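Side-chain contacts in peroxiredoxin (Mycobacterium tuberculosis, PDB 5EPF), which probably acts as a thiol-specific peroxidase that reduces hydrogen peroxide and organic hydroperoxides to water and alcohols, protecting the cell against oxidative stress: residues T26-S31 with P96-A101; P38-F43 with A154-I159; R60-E65 with A147-A152; I76-V81 with M120-T125; A107-K112 with F127-D132. All coordinates share one frame; numbering follows the deposited sequence.

Interaction 1: T26-S31 with P96-A101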
# COMPACT_ATOMS: atom_id res chain seq x y z
N THR A 26 3.70 -15.88 -0.03
CA THR A 26 4.86 -15.86 -0.92
C THR A 26 5.63 -14.56 -0.71
O THR A 26 5.04 -13.47 -0.80
CB THR A 26 4.39 -15.95 -2.37
OG1 THR A 26 3.66 -17.18 -2.57
CG2 THR A 26 5.58 -15.90 -3.34
N PRO A 27 6.93 -14.63 -0.42
CA PRO A 27 7.72 -13.41 -0.26
C PRO A 27 7.66 -12.54 -1.51
O PRO A 27 7.82 -13.03 -2.64
CB PRO A 27 9.14 -13.93 -0.02
CG PRO A 27 8.92 -15.26 0.60
CD PRO A 27 7.74 -15.83 -0.13
N ARG A 28 7.43 -11.25 -1.31
CA ARG A 28 7.44 -10.26 -2.37
C ARG A 28 8.42 -9.16 -2.00
O ARG A 28 8.56 -8.80 -0.82
CB ARG A 28 6.05 -9.64 -2.52
CG ARG A 28 4.92 -10.66 -2.70
CD ARG A 28 5.11 -11.55 -3.92
NE ARG A 28 4.93 -10.85 -5.19
CZ ARG A 28 3.76 -10.65 -5.79
NH1 ARG A 28 2.63 -11.07 -5.22
NH2 ARG A 28 3.72 -10.02 -6.96
N ARG A 29 9.09 -8.61 -3.00
CA ARG A 29 10.16 -7.64 -2.78
C ARG A 29 9.81 -6.35 -3.50
O ARG A 29 9.43 -6.39 -4.68
CB ARG A 29 11.48 -8.20 -3.30
CG ARG A 29 12.70 -7.35 -3.00
CD ARG A 29 14.01 -8.00 -3.50
NE ARG A 29 14.05 -9.43 -3.17
CZ ARG A 29 14.34 -10.41 -4.02
NH1 ARG A 29 14.68 -10.15 -5.28
NH2 ARG A 29 14.32 -11.66 -3.60
N LEU A 30 9.94 -5.21 -2.81
CA LEU A 30 9.58 -3.93 -3.43
C LEU A 30 10.26 -3.74 -4.79
O LEU A 30 9.60 -3.35 -5.76
CB LEU A 30 9.88 -2.77 -2.49
CG LEU A 30 9.55 -1.39 -3.09
CD1 LEU A 30 8.05 -1.21 -3.34
CD2 LEU A 30 10.09 -0.27 -2.22
N SER A 31 11.56 -4.00 -4.87
CA SER A 31 12.28 -3.78 -6.12
C SER A 31 11.75 -4.67 -7.26
O SER A 31 11.78 -4.26 -8.43
CB SER A 31 13.77 -3.99 -5.90
OG SER A 31 14.02 -5.30 -5.41
N PRO A 96 -1.62 -7.55 -4.76
CA PRO A 96 -1.07 -8.10 -3.52
C PRO A 96 -1.48 -7.31 -2.28
O PRO A 96 -1.54 -6.07 -2.29
CB PRO A 96 0.45 -8.02 -3.73
CG PRO A 96 0.64 -7.81 -5.22
CD PRO A 96 -0.55 -6.98 -5.61
N LEU A 97 -1.71 -8.05 -1.20
CA LEU A 97 -1.79 -7.51 0.16
C LEU A 97 -0.63 -8.10 0.94
O LEU A 97 -0.52 -9.32 1.04
CB LEU A 97 -3.09 -7.91 0.85
CG LEU A 97 -4.41 -7.46 0.22
CD1 LEU A 97 -5.56 -7.90 1.10
CD2 LEU A 97 -4.46 -5.94 0.02
N LEU A 98 0.24 -7.24 1.47
CA LEU A 98 1.41 -7.68 2.21
C LEU A 98 1.12 -7.66 3.71
O LEU A 98 0.44 -6.76 4.23
CB LEU A 98 2.62 -6.79 1.92
CG LEU A 98 3.00 -6.65 0.44
CD1 LEU A 98 4.25 -5.79 0.33
CD2 LEU A 98 3.20 -8.02 -0.21
N SER A 99 1.66 -8.66 4.41
CA SER A 99 1.54 -8.75 5.86
C SER A 99 2.85 -8.28 6.47
O SER A 99 3.90 -8.91 6.26
CB SER A 99 1.24 -10.18 6.28
OG SER A 99 1.28 -10.32 7.69
N ASP A 100 2.78 -7.20 7.24
CA ASP A 100 3.91 -6.60 7.94
C ASP A 100 3.76 -6.96 9.42
O ASP A 100 3.45 -6.11 10.26
CB ASP A 100 3.85 -5.09 7.71
CG ASP A 100 5.05 -4.34 8.25
OD1 ASP A 100 6.17 -4.88 8.30
OD2 ASP A 100 4.86 -3.15 8.59
N ALA A 101 3.96 -8.24 9.75
CA ALA A 101 3.44 -8.79 11.00
C ALA A 101 4.11 -8.22 12.23
O ALA A 101 3.52 -8.25 13.31
CB ALA A 101 3.50 -10.32 11.00

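Interaction 2: P38-F43 with A154-I159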
# COMPACT_ATOMS: atom_id res chain seq x y z
N PRO A 38 5.74 2.26 -11.40
CA PRO A 38 5.55 2.67 -10.00
C PRO A 38 4.62 1.73 -9.24
O PRO A 38 3.77 1.05 -9.81
CB PRO A 38 4.93 4.06 -10.15
CG PRO A 38 5.46 4.56 -11.48
CD PRO A 38 5.39 3.34 -12.34
N VAL A 39 4.80 1.72 -7.93
CA VAL A 39 3.93 1.00 -7.00
C VAL A 39 3.22 2.02 -6.12
O VAL A 39 3.86 2.90 -5.53
CB VAL A 39 4.74 0.03 -6.11
CG1 VAL A 39 3.93 -0.41 -4.90
CG2 VAL A 39 5.22 -1.21 -6.92
N VAL A 40 1.91 1.88 -5.98
CA VAL A 40 1.14 2.65 -5.01
C VAL A 40 0.97 1.74 -3.79
O VAL A 40 0.19 0.77 -3.82
CB VAL A 40 -0.21 3.10 -5.58
CG1 VAL A 40 -0.95 3.94 -4.55
CG2 VAL A 40 -0.01 3.88 -6.87
N LEU A 41 1.73 2.04 -2.73
CA LEU A 41 1.81 1.21 -1.52
C LEU A 41 0.90 1.85 -0.48
O LEU A 41 1.21 2.94 0.02
CB LEU A 41 3.25 1.14 -1.01
CG LEU A 41 3.49 0.24 0.20
CD1 LEU A 41 3.22 -1.23 -0.14
CD2 LEU A 41 4.92 0.45 0.73
N PHE A 42 -0.24 1.22 -0.19
CA PHE A 42 -1.24 1.83 0.67
C PHE A 42 -1.31 1.08 1.99
O PHE A 42 -1.74 -0.09 2.03
CB PHE A 42 -2.59 2.06 -0.02
CG PHE A 42 -3.41 0.81 -0.38
CD1 PHE A 42 -4.43 0.38 0.46
CD2 PHE A 42 -3.23 0.16 -1.59
CE1 PHE A 42 -5.22 -0.72 0.12
CE2 PHE A 42 -4.03 -0.95 -1.94
CZ PHE A 42 -5.02 -1.36 -1.08
N PHE A 43 -0.88 1.74 3.07
CA PHE A 43 -0.96 1.20 4.42
C PHE A 43 -2.37 1.45 4.95
O PHE A 43 -2.85 2.60 4.95
CB PHE A 43 0.02 1.92 5.34
CG PHE A 43 1.45 1.52 5.19
CD1 PHE A 43 2.02 0.55 6.01
CD2 PHE A 43 2.26 2.15 4.25
CE1 PHE A 43 3.37 0.19 5.86
CE2 PHE A 43 3.60 1.83 4.12
CZ PHE A 43 4.16 0.84 4.92
N ALA A 154 -4.00 10.53 -9.99
CA ALA A 154 -3.77 11.84 -10.60
C ALA A 154 -2.27 12.17 -10.66
O ALA A 154 -1.80 12.73 -11.66
CB ALA A 154 -4.56 12.92 -9.86
N THR A 155 -1.52 11.82 -9.62
CA THR A 155 -0.07 12.03 -9.66
C THR A 155 0.57 11.24 -10.79
O THR A 155 1.42 11.76 -11.54
CB THR A 155 0.53 11.64 -8.33
OG1 THR A 155 0.12 12.60 -7.35
CG2 THR A 155 2.06 11.59 -8.43
N LEU A 156 0.17 9.98 -10.95
CA LEU A 156 0.76 9.16 -12.01
C LEU A 156 0.38 9.69 -13.40
O LEU A 156 1.21 9.70 -14.32
CB LEU A 156 0.31 7.71 -11.82
CG LEU A 156 0.90 7.08 -10.56
CD1 LEU A 156 0.12 5.84 -10.11
CD2 LEU A 156 2.39 6.75 -10.78
N ARG A 157 -0.87 10.13 -13.57
CA ARG A 157 -1.25 10.75 -14.83
C ARG A 157 -0.44 12.01 -15.10
O ARG A 157 -0.07 12.28 -16.24
CB ARG A 157 -2.76 11.03 -14.85
CG ARG A 157 -3.56 9.75 -14.97
CD ARG A 157 -5.07 9.95 -14.85
NE ARG A 157 -5.81 8.73 -15.20
CZ ARG A 157 -7.11 8.55 -15.02
NH1 ARG A 157 -7.84 9.50 -14.45
NH2 ARG A 157 -7.68 7.42 -15.42
N ALA A 158 -0.15 12.79 -14.05
CA ALA A 158 0.59 14.03 -14.23
C ALA A 158 2.00 13.79 -14.74
O ALA A 158 2.57 14.65 -15.41
CB ALA A 158 0.63 14.81 -12.91
N ILE A 159 2.59 12.64 -14.44
CA ILE A 159 3.95 12.36 -14.88
C ILE A 159 4.01 11.53 -16.16
O ILE A 159 5.10 11.14 -16.58
CB ILE A 159 4.85 11.78 -13.78
CG1 ILE A 159 4.41 10.37 -13.41
CG2 ILE A 159 4.87 12.71 -12.57
CD1 ILE A 159 5.39 9.67 -12.45

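Interaction 3: R60-E65 with A147-A152. With SO4 (sulfate ion), chain B.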
# COMPACT_ATOMS: atom_id res chain seq x y z
N ARG A 60 -9.33 -1.54 -6.03
CA ARG A 60 -9.74 -2.66 -6.88
C ARG A 60 -10.46 -2.16 -8.12
O ARG A 60 -10.17 -2.59 -9.25
CB ARG A 60 -10.68 -3.57 -6.08
CG ARG A 60 -11.24 -4.75 -6.90
CD ARG A 60 -12.44 -5.36 -6.18
NE ARG A 60 -13.53 -4.40 -6.08
CZ ARG A 60 -14.59 -4.53 -5.29
NH1 ARG A 60 -14.72 -5.59 -4.50
NH2 ARG A 60 -15.52 -3.59 -5.28
N ASP A 61 -11.43 -1.26 -7.93
CA ASP A 61 -12.30 -0.82 -9.01
C ASP A 61 -11.54 -0.00 -10.04
O ASP A 61 -12.04 0.16 -11.16
CB ASP A 61 -13.43 0.04 -8.45
CG ASP A 61 -14.41 -0.73 -7.58
OD1 ASP A 61 -14.44 -1.98 -7.62
OD2 ASP A 61 -15.20 -0.06 -6.87
N LEU A 62 -10.37 0.53 -9.69
CA LEU A 62 -9.56 1.33 -10.60
C LEU A 62 -8.47 0.52 -11.30
O LEU A 62 -7.49 1.10 -11.78
CB LEU A 62 -8.99 2.55 -9.87
CG LEU A 62 -10.00 3.63 -9.51
CD1 LEU A 62 -9.38 4.64 -8.54
CD2 LEU A 62 -10.51 4.33 -10.76
N ALA A 63 -8.65 -0.80 -11.40
CA ALA A 63 -7.63 -1.66 -12.01
C ALA A 63 -7.21 -1.16 -13.40
O ALA A 63 -6.02 -1.08 -13.72
CB ALA A 63 -8.14 -3.10 -12.11
N LYS A 64 -8.18 -0.88 -14.27
CA LYS A 64 -7.84 -0.51 -15.64
C LYS A 64 -7.11 0.83 -15.69
O LYS A 64 -6.18 1.00 -16.49
CB LYS A 64 -9.08 -0.52 -16.54
CG LYS A 64 -9.63 -1.93 -16.75
CD LYS A 64 -10.74 -1.99 -17.80
CE LYS A 64 -11.84 -0.98 -17.51
NZ LYS A 64 -12.75 -0.82 -18.69
N GLU A 65 -7.50 1.78 -14.83
CA GLU A 65 -6.86 3.09 -14.81
C GLU A 65 -5.41 3.01 -14.35
O GLU A 65 -4.53 3.69 -14.91
CB GLU A 65 -7.66 4.03 -13.91
CG GLU A 65 -9.05 4.42 -14.44
CD GLU A 65 -10.15 3.37 -14.22
OE1 GLU A 65 -9.91 2.24 -13.76
OE2 GLU A 65 -11.31 3.71 -14.53
N ALA A 147 -9.67 9.20 -1.70
CA ALA A 147 -8.59 10.10 -2.09
C ALA A 147 -7.26 9.37 -2.21
O ALA A 147 -6.38 9.80 -2.96
CB ALA A 147 -8.47 11.25 -1.09
N HIS A 148 -7.07 8.28 -1.48
CA HIS A 148 -5.82 7.53 -1.60
C HIS A 148 -5.58 7.07 -3.03
O HIS A 148 -4.55 7.39 -3.63
CB HIS A 148 -5.81 6.39 -0.58
CG HIS A 148 -5.67 6.88 0.81
ND1 HIS A 148 -4.44 7.05 1.42
CD2 HIS A 148 -6.59 7.31 1.70
CE1 HIS A 148 -4.62 7.53 2.64
NE2 HIS A 148 -5.92 7.71 2.83
N ALA A 149 -6.55 6.38 -3.62
CA ALA A 149 -6.37 5.95 -5.00
C ALA A 149 -6.51 7.13 -5.96
O ALA A 149 -5.78 7.21 -6.95
CB ALA A 149 -7.33 4.83 -5.37
N ASP A 150 -7.42 8.08 -5.68
CA ASP A 150 -7.66 9.16 -6.63
C ASP A 150 -6.43 10.06 -6.76
O ASP A 150 -6.03 10.42 -7.87
CB ASP A 150 -8.87 10.00 -6.20
CG ASP A 150 -10.19 9.24 -6.29
OD1 ASP A 150 -10.28 8.21 -6.99
OD2 ASP A 150 -11.16 9.67 -5.62
N LYS A 151 -5.84 10.45 -5.63
CA LYS A 151 -4.66 11.31 -5.69
C LYS A 151 -3.47 10.57 -6.28
O LYS A 151 -2.70 11.15 -7.05
CB LYS A 151 -4.31 11.88 -4.31
CG LYS A 151 -5.29 12.91 -3.83
CD LYS A 151 -5.14 13.21 -2.36
CE LYS A 151 -3.78 13.80 -1.98
NZ LYS A 151 -3.59 15.15 -2.54
N ALA A 152 -3.32 9.29 -5.94
CA ALA A 152 -2.24 8.51 -6.52
C ALA A 152 -2.37 8.43 -8.03
O ALA A 152 -1.40 8.65 -8.77
CB ALA A 152 -2.23 7.11 -5.91
S SO4 B . -18.23 -5.49 -3.09
O1 SO4 B . -17.00 -6.07 -2.58
O2 SO4 B . -19.05 -4.97 -1.97
O3 SO4 B . -17.95 -4.40 -4.02
O4 SO4 B . -19.01 -6.53 -3.77

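Interaction 4: I76-V81 with M120-T125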
# COMPACT_ATOMS: atom_id res chain seq x y z
N ILE A 76 -0.95 -2.96 2.33
CA ILE A 76 -0.06 -3.43 3.39
C ILE A 76 -0.65 -3.06 4.74
O ILE A 76 -1.19 -1.96 4.93
CB ILE A 76 1.38 -2.89 3.19
CG1 ILE A 76 2.34 -3.34 4.31
CG2 ILE A 76 1.39 -1.36 3.01
CD1 ILE A 76 3.80 -3.01 4.02
N SER A 77 -0.58 -3.99 5.68
CA SER A 77 -0.97 -3.71 7.06
C SER A 77 -0.24 -4.70 7.96
O SER A 77 0.47 -5.59 7.49
CB SER A 77 -2.49 -3.85 7.25
OG SER A 77 -2.82 -5.23 7.22
N THR A 78 -0.46 -4.57 9.27
CA THR A 78 0.09 -5.54 10.21
C THR A 78 -0.77 -6.78 10.36
O THR A 78 -0.44 -7.64 11.18
CB THR A 78 0.31 -4.90 11.59
OG1 THR A 78 -0.94 -4.40 12.08
CG2 THR A 78 1.34 -3.79 11.51
N ASP A 79 -1.87 -6.91 9.61
CA ASP A 79 -2.71 -8.09 9.74
C ASP A 79 -1.97 -9.35 9.29
O ASP A 79 -1.14 -9.29 8.37
CB ASP A 79 -3.96 -7.91 8.89
CG ASP A 79 -4.84 -6.79 9.40
OD1 ASP A 79 -5.34 -6.91 10.53
OD2 ASP A 79 -5.03 -5.79 8.68
N PRO A 80 -2.26 -10.50 9.90
CA PRO A 80 -1.62 -11.76 9.49
C PRO A 80 -2.02 -12.15 8.07
O PRO A 80 -3.07 -11.75 7.55
CB PRO A 80 -2.17 -12.78 10.50
CG PRO A 80 -2.54 -11.98 11.68
CD PRO A 80 -3.04 -10.66 11.14
N VAL A 81 -1.16 -12.96 7.44
CA VAL A 81 -1.41 -13.47 6.10
C VAL A 81 -2.81 -14.06 5.98
O VAL A 81 -3.53 -13.82 5.01
CB VAL A 81 -0.32 -14.49 5.71
CG1 VAL A 81 -0.67 -15.26 4.44
CG2 VAL A 81 1.03 -13.77 5.52
N MET A 120 0.16 -1.96 17.35
CA MET A 120 -1.15 -1.42 17.07
C MET A 120 -1.33 -1.24 15.56
O MET A 120 -0.38 -1.36 14.78
CB MET A 120 -1.32 -0.08 17.78
CG MET A 120 -1.30 -0.20 19.29
SD MET A 120 -2.63 -1.23 19.96
CE MET A 120 -4.00 -0.09 19.88
N PRO A 121 -2.56 -0.97 15.10
CA PRO A 121 -2.77 -0.73 13.66
C PRO A 121 -1.95 0.45 13.16
O PRO A 121 -1.76 1.46 13.85
CB PRO A 121 -4.27 -0.45 13.56
CG PRO A 121 -4.87 -1.26 14.69
CD PRO A 121 -3.85 -1.12 15.82
N VAL A 122 -1.46 0.32 11.92
CA VAL A 122 -0.67 1.41 11.32
C VAL A 122 -1.53 2.64 11.12
O VAL A 122 -2.77 2.59 11.08
CB VAL A 122 -0.04 0.97 9.99
CG1 VAL A 122 0.96 -0.16 10.22
CG2 VAL A 122 -1.12 0.58 8.96
N LYS A 123 -0.86 3.78 10.95
CA LYS A 123 -1.52 5.01 10.54
C LYS A 123 -1.78 4.94 9.03
O LYS A 123 -0.88 4.64 8.25
CB LYS A 123 -0.59 6.18 10.87
CG LYS A 123 -1.12 7.56 10.57
CD LYS A 123 -0.16 8.64 11.07
CE LYS A 123 -0.74 10.02 10.88
NZ LYS A 123 0.13 11.06 11.49
N ARG A 124 -3.02 5.21 8.62
CA ARG A 124 -3.45 5.08 7.22
C ARG A 124 -2.70 6.07 6.33
O ARG A 124 -2.89 7.28 6.45
CB ARG A 124 -4.95 5.31 7.10
CG ARG A 124 -5.49 5.04 5.70
CD ARG A 124 -6.99 5.34 5.50
NE ARG A 124 -7.86 4.77 6.54
CZ ARG A 124 -8.40 3.55 6.52
NH1 ARG A 124 -8.18 2.72 5.51
NH2 ARG A 124 -9.18 3.16 7.53
N THR A 125 -1.87 5.58 5.42
CA THR A 125 -0.96 6.42 4.65
C THR A 125 -0.64 5.70 3.35
O THR A 125 -0.38 4.50 3.37
CB THR A 125 0.36 6.66 5.41
OG1 THR A 125 0.11 6.89 6.80
CG2 THR A 125 1.11 7.82 4.84
O HOH W 1 -1.94 -2.34 10.68

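Interaction 5: A107-K112 with F127-D132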
# COMPACT_ATOMS: atom_id res chain seq x y z
N ALA A 107 7.53 0.80 10.32
CA ALA A 107 8.54 1.62 10.99
C ALA A 107 9.46 2.30 9.98
O ALA A 107 9.80 3.48 10.13
CB ALA A 107 9.35 0.77 11.98
N GLN A 108 9.85 1.57 8.93
CA GLN A 108 10.68 2.17 7.89
C GLN A 108 10.00 3.39 7.27
O GLN A 108 10.66 4.38 6.96
CB GLN A 108 11.00 1.13 6.82
CG GLN A 108 11.66 1.72 5.59
CD GLN A 108 11.65 0.78 4.39
OE1 GLN A 108 12.09 1.16 3.31
NE2 GLN A 108 11.14 -0.43 4.57
N PHE A 109 8.68 3.33 7.08
CA PHE A 109 7.92 4.42 6.48
C PHE A 109 7.43 5.44 7.50
O PHE A 109 6.86 6.47 7.10
CB PHE A 109 6.74 3.85 5.68
CG PHE A 109 7.12 3.31 4.32
CD1 PHE A 109 6.94 4.10 3.18
CD2 PHE A 109 7.67 2.04 4.17
CE1 PHE A 109 7.27 3.63 1.91
CE2 PHE A 109 8.01 1.56 2.91
CZ PHE A 109 7.82 2.36 1.78
N GLY A 110 7.66 5.21 8.79
CA GLY A 110 7.23 6.15 9.80
C GLY A 110 5.76 6.11 10.13
O GLY A 110 5.22 7.11 10.62
N VAL A 111 5.09 4.98 9.90
CA VAL A 111 3.66 4.84 10.12
C VAL A 111 3.32 3.78 11.16
O VAL A 111 2.15 3.46 11.35
CB VAL A 111 2.88 4.62 8.80
CG1 VAL A 111 3.10 5.79 7.86
CG2 VAL A 111 3.26 3.32 8.12
N LYS A 112 4.32 3.24 11.85
CA LYS A 112 4.07 2.22 12.86
C LYS A 112 3.48 2.85 14.12
O LYS A 112 3.84 3.96 14.49
CB LYS A 112 5.39 1.55 13.24
CG LYS A 112 5.24 0.42 14.27
CD LYS A 112 6.59 -0.15 14.66
CE LYS A 112 6.50 -1.09 15.86
NZ LYS A 112 7.85 -1.56 16.30
N PHE A 127 1.85 5.73 -0.17
CA PHE A 127 3.08 6.20 -0.79
C PHE A 127 3.08 5.80 -2.26
O PHE A 127 2.97 4.61 -2.57
CB PHE A 127 4.29 5.60 -0.08
CG PHE A 127 4.36 5.98 1.38
CD1 PHE A 127 5.02 7.13 1.79
CD2 PHE A 127 3.71 5.21 2.34
CE1 PHE A 127 5.04 7.52 3.12
CE2 PHE A 127 3.73 5.58 3.69
CZ PHE A 127 4.40 6.74 4.07
N VAL A 128 3.23 6.77 -3.15
CA VAL A 128 3.43 6.47 -4.57
C VAL A 128 4.94 6.40 -4.79
O VAL A 128 5.64 7.39 -4.57
CB VAL A 128 2.78 7.53 -5.47
CG1 VAL A 128 2.97 7.18 -6.93
CG2 VAL A 128 1.32 7.73 -5.12
N ILE A 129 5.43 5.22 -5.18
CA ILE A 129 6.87 4.94 -5.23
C ILE A 129 7.28 4.69 -6.68
O ILE A 129 6.73 3.80 -7.34
CB ILE A 129 7.22 3.72 -4.35
CG1 ILE A 129 6.72 3.92 -2.91
CG2 ILE A 129 8.74 3.43 -4.43
CD1 ILE A 129 6.80 2.66 -2.04
N ASP A 130 8.25 5.46 -7.17
CA ASP A 130 8.69 5.30 -8.54
C ASP A 130 9.65 4.10 -8.65
O ASP A 130 10.08 3.52 -7.66
CB ASP A 130 9.41 6.57 -9.01
CG ASP A 130 9.31 6.82 -10.51
OD1 ASP A 130 8.88 5.91 -11.27
OD2 ASP A 130 9.69 7.94 -10.92
N THR A 131 10.02 3.76 -9.90
CA THR A 131 10.83 2.57 -10.14
C THR A 131 12.24 2.69 -9.58
O THR A 131 12.89 1.66 -9.35
CB THR A 131 10.88 2.22 -11.64
OG1 THR A 131 11.40 3.32 -12.38
CG2 THR A 131 9.51 1.87 -12.14
N ASP A 132 12.73 3.91 -9.35
CA ASP A 132 14.01 4.12 -8.69
C ASP A 132 13.88 4.31 -7.18
O ASP A 132 14.82 4.78 -6.53
CB ASP A 132 14.74 5.32 -9.31
CG ASP A 132 13.95 6.62 -9.18
OD1 ASP A 132 12.86 6.62 -8.57
OD2 ASP A 132 14.46 7.65 -9.67

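Interaction 1: T26-S31 with P96-A101
Arg-28 reaches across to Pro-96 and Leu-98, and through it the small antiparallel pair of strands 19-21 and 27-29 is laid against an outermost strand, 97-99, of the five-stranded sheet of this thioredoxin-like fold. The backbones stay well separated here, with no hydrogen bond between them, and the contact is made by side chains alone. At the base of the arginine, CB lies 4.0 Å from CD2 of Leu-98. The next carbon, CG, is the same 4.0 Å from Leu-98 CD2, so a single methyl sits against the first two carbons of the chain, and the two side chains meet at about a right angle. Leu-98 leaves its strand facing neither toward nor away from the other segment, and only its isobutyl end closes the distance. Beyond CG the arginine bends at both chi2 (-59°) and chi3 (-71°). CD and NE thereby pass Leu-98 by, and the guanidinium is carried round to the proline. There NH1 lies 3.8 Å from Pro-96 CG, while Arg-28 NH2 is more distant from Pro-96 CG, at 4.2 Å. The charge itself is met outside the two segments, because NH1 forms a salt bridge to Asp-22, in the connection between the paired strands; this probably fixes how the group is turned beside the proline. Leu-98 also packs on Leu-20 and Val-74, which places its buried end between the two sheets. The guanidinium touches the pyrrolidine ring a second time, with Arg-28 NH1 at 4.0 Å from Pro-96 CB.

Interaction 2: P38-F43 with A154-I159
Leu-156 meets Pro-38 and Val-40 with its two methyl groups, one for each partner. All contact between the two segments is apolar. CD2 of Leu-156 rests on the proline ring, 3.8 Å from Pro-38 CB and equally 3.8 Å from Pro-38 CG, so the methyl straddles that ring bond, the two side chains lying alongside one another and pointing opposite ways. CD1 of Leu-156 comes to 3.8 Å from CG2 of Val-40. With chi1 at -67° the leucine CG stands beside the backbone N, and chi2 at 161° stretches CD1 away from the helix; the fork thus opens across Pro-38, just before the strand, and Val-40 within it. Val-40 divides its own branches too: CG2 takes the leucine, whereas CG1 packs on Ala-152, one helical turn earlier.

No hydrogen bond crosses between the two segments; those of the helix end run within it or to strand 135-139. Ala-158 N bonds to Ala-154 O at 2.9 Å, and Ile-159 N, where helical geometry is left behind, reaches Leu-156 O at 3.2 Å. Thr-155 OG1 bonds to Asp-137 and to the carbonyl of Lys-151, linking the helix to strand 135-139.

Strand 39-43 runs in the middle of the thioredoxin-like sheet, between strands 72-77 and 125-129, and alternate residues face opposite layers. Val-40 and Phe-42 point to the side of helices 50-61, 63-68 and 145-158, and Leu-156 fills its place there beside Phe-66 of helix 63-68 and Val-128 of strand 125-129.

Interaction 3: R60-E65 with A147-A152
Leu-62 and Ala-149 make the close part of this contact through one pair of methyl carbons, Leu-62 CD1 and Ala-149 CB, at 3.8 Å. The short alanine side chain is met directly by the leucine methyl, and the leucine CG stands beside its own backbone N, from where CD1 reaches across. The same CD1 touches OD1 of Asp-150 at 4.0 Å, the two side chains crossing at about a right angle. That carboxylate is not left to a methyl: its OD1 is hydrogen-bonded to His-58.

Leu-62 sits at the break between helices 50-61 and 63-68, which belong, with helix 145-158, to the layer on one side of the thioredoxin-like sheet; the active-site Cys-52 lies in the first of them. The break is a single residue, and Ala-63 N still bonds to Arg-60 O.

Away from helix 145-158 the contact gives way to a more open, charged side. Arg-60, bent at chi3 (64°), grips exposed Asp-61 side-on, with NE 3.0 Å and NH2 3.0 Å from the one oxygen OD1, both donors on the same face of the carboxylate. The guanidinium edge then holds a sulfate, probably from the crystallisation liquor: Arg-60 NH1, also bonded to the carbonyl of Arg-91, donates to O1 of the sulfate at 3.0 Å in a nearly straight bond (172°). Arg-60 NH2 donates to sulfate O3 at 2.9 Å, and the sulfate is also hydrogen-bonded by Arg-91 and Arg-92.

Interaction 4: I76-V81 with M120-T125
Thr-78 and Val-122 touch methyl to methyl, with Thr-78 CG2 3.9 Å from Val-122 CG1. Chi1 of 59° gives the threonine's methyl this role by turning CG2 anti to the carbonyl carbon. The hydroxyl approaches the other segment only loosely, Thr-78 OG1 being 4.1 Å from Met-120 O, and it lies 2.7 Å from a water. This water is the polar link: it accepts from Thr-78 N at 3.0 Å and from Val-122 N at 3.0 Å, so that one molecule joins the two backbones.

Behind Thr-78 the chain folds into an ST turn: Ser-77 OG accepts from Asp-79 N at 3.1 Å while giving its proton to Asp-79 OD2 at 2.7 Å. That carboxylate oxygen also binds the backbone N of Ala-47. On the far segment, Thr-125 OG1 donates to Lys-123 O at 2.9 Å from above the carbonyl plane.

Val-122 also packs on Phe-43 of strand 39-43, and lies about 8 Å, side chain to side chain, from the active-site Cys-52. The contact thus joins the end of strand 72-77 to the connection between strands 118-120 and 125-129.

Interaction 5: A107-K112 with F127-D132
Phe-109 turns its edge to the face of Phe-127 in an edge-to-face pair, with ring centroids 4.7 Å apart and planes inclined at 54°, well short of perpendicular. One atom does most of the work: CD1 of Phe-109 stands 3.4 Å above the plane of the Phe-127 ring, over its centre, and is 3.5 Å from Phe-127 CD2. Phe-109 CE1 follows beside it, 3.8 Å from Phe-127 CG. Chi1 of -79° swings the Phe-109 ring away from its own carbonyl and toward the sheet, and Phe-127 uses the same kind of torsion on its strand, each ring standing beside its own backbone N.

Two aliphatic groups frame the pair at ring edges. CD1 of Ile-129, at the end of an extended arm, lies near the plane of the Phe-109 ring, 4.0 Å from Phe-109 CZ. Val-111 brings CG1 to the rim of the other ring, 4.1 Å from Phe-127 CZ. Gly-110, with a positive phi of 77°, forms a Schellman motif after the last turn of the helix; Phe-109 before it and Val-111 after it both point their side chains toward strand 125-129.

Helix 104-109 thereby closes on the thioredoxin-like sheet, where Leu-41 and Phe-43 add to the cover of Phe-109. All four touching residues are buried and none of their side chains carries a polar atom. Hydrophobic burial and dispersion probably supply the attraction, with the weakly positive C-H edge of Phe-109 set over the electron-rich face of Phe-127.

In the fold
The five contacts surround a single central sheet. Interactions 2 and 5 are the buried ones: both are purely apolar, and they meet opposite layers of the sheet through the adjoining strands 39-43 and 125-129. Interaction 3 shares helix 145-158 with interaction 2, but its far side runs out into charges and a sulfate. Interactions 1 and 4 are only partly buried and meet at neighbouring strands 97-99 and 72-77, where Ser-99 OG lies 2.7 Å from Asp-79 O; one is made by the stem and guanidinium of an arginine, the other by a methyl pair and a bridging water. Interactions 4 and 5 join through Val-111 and Lys-123.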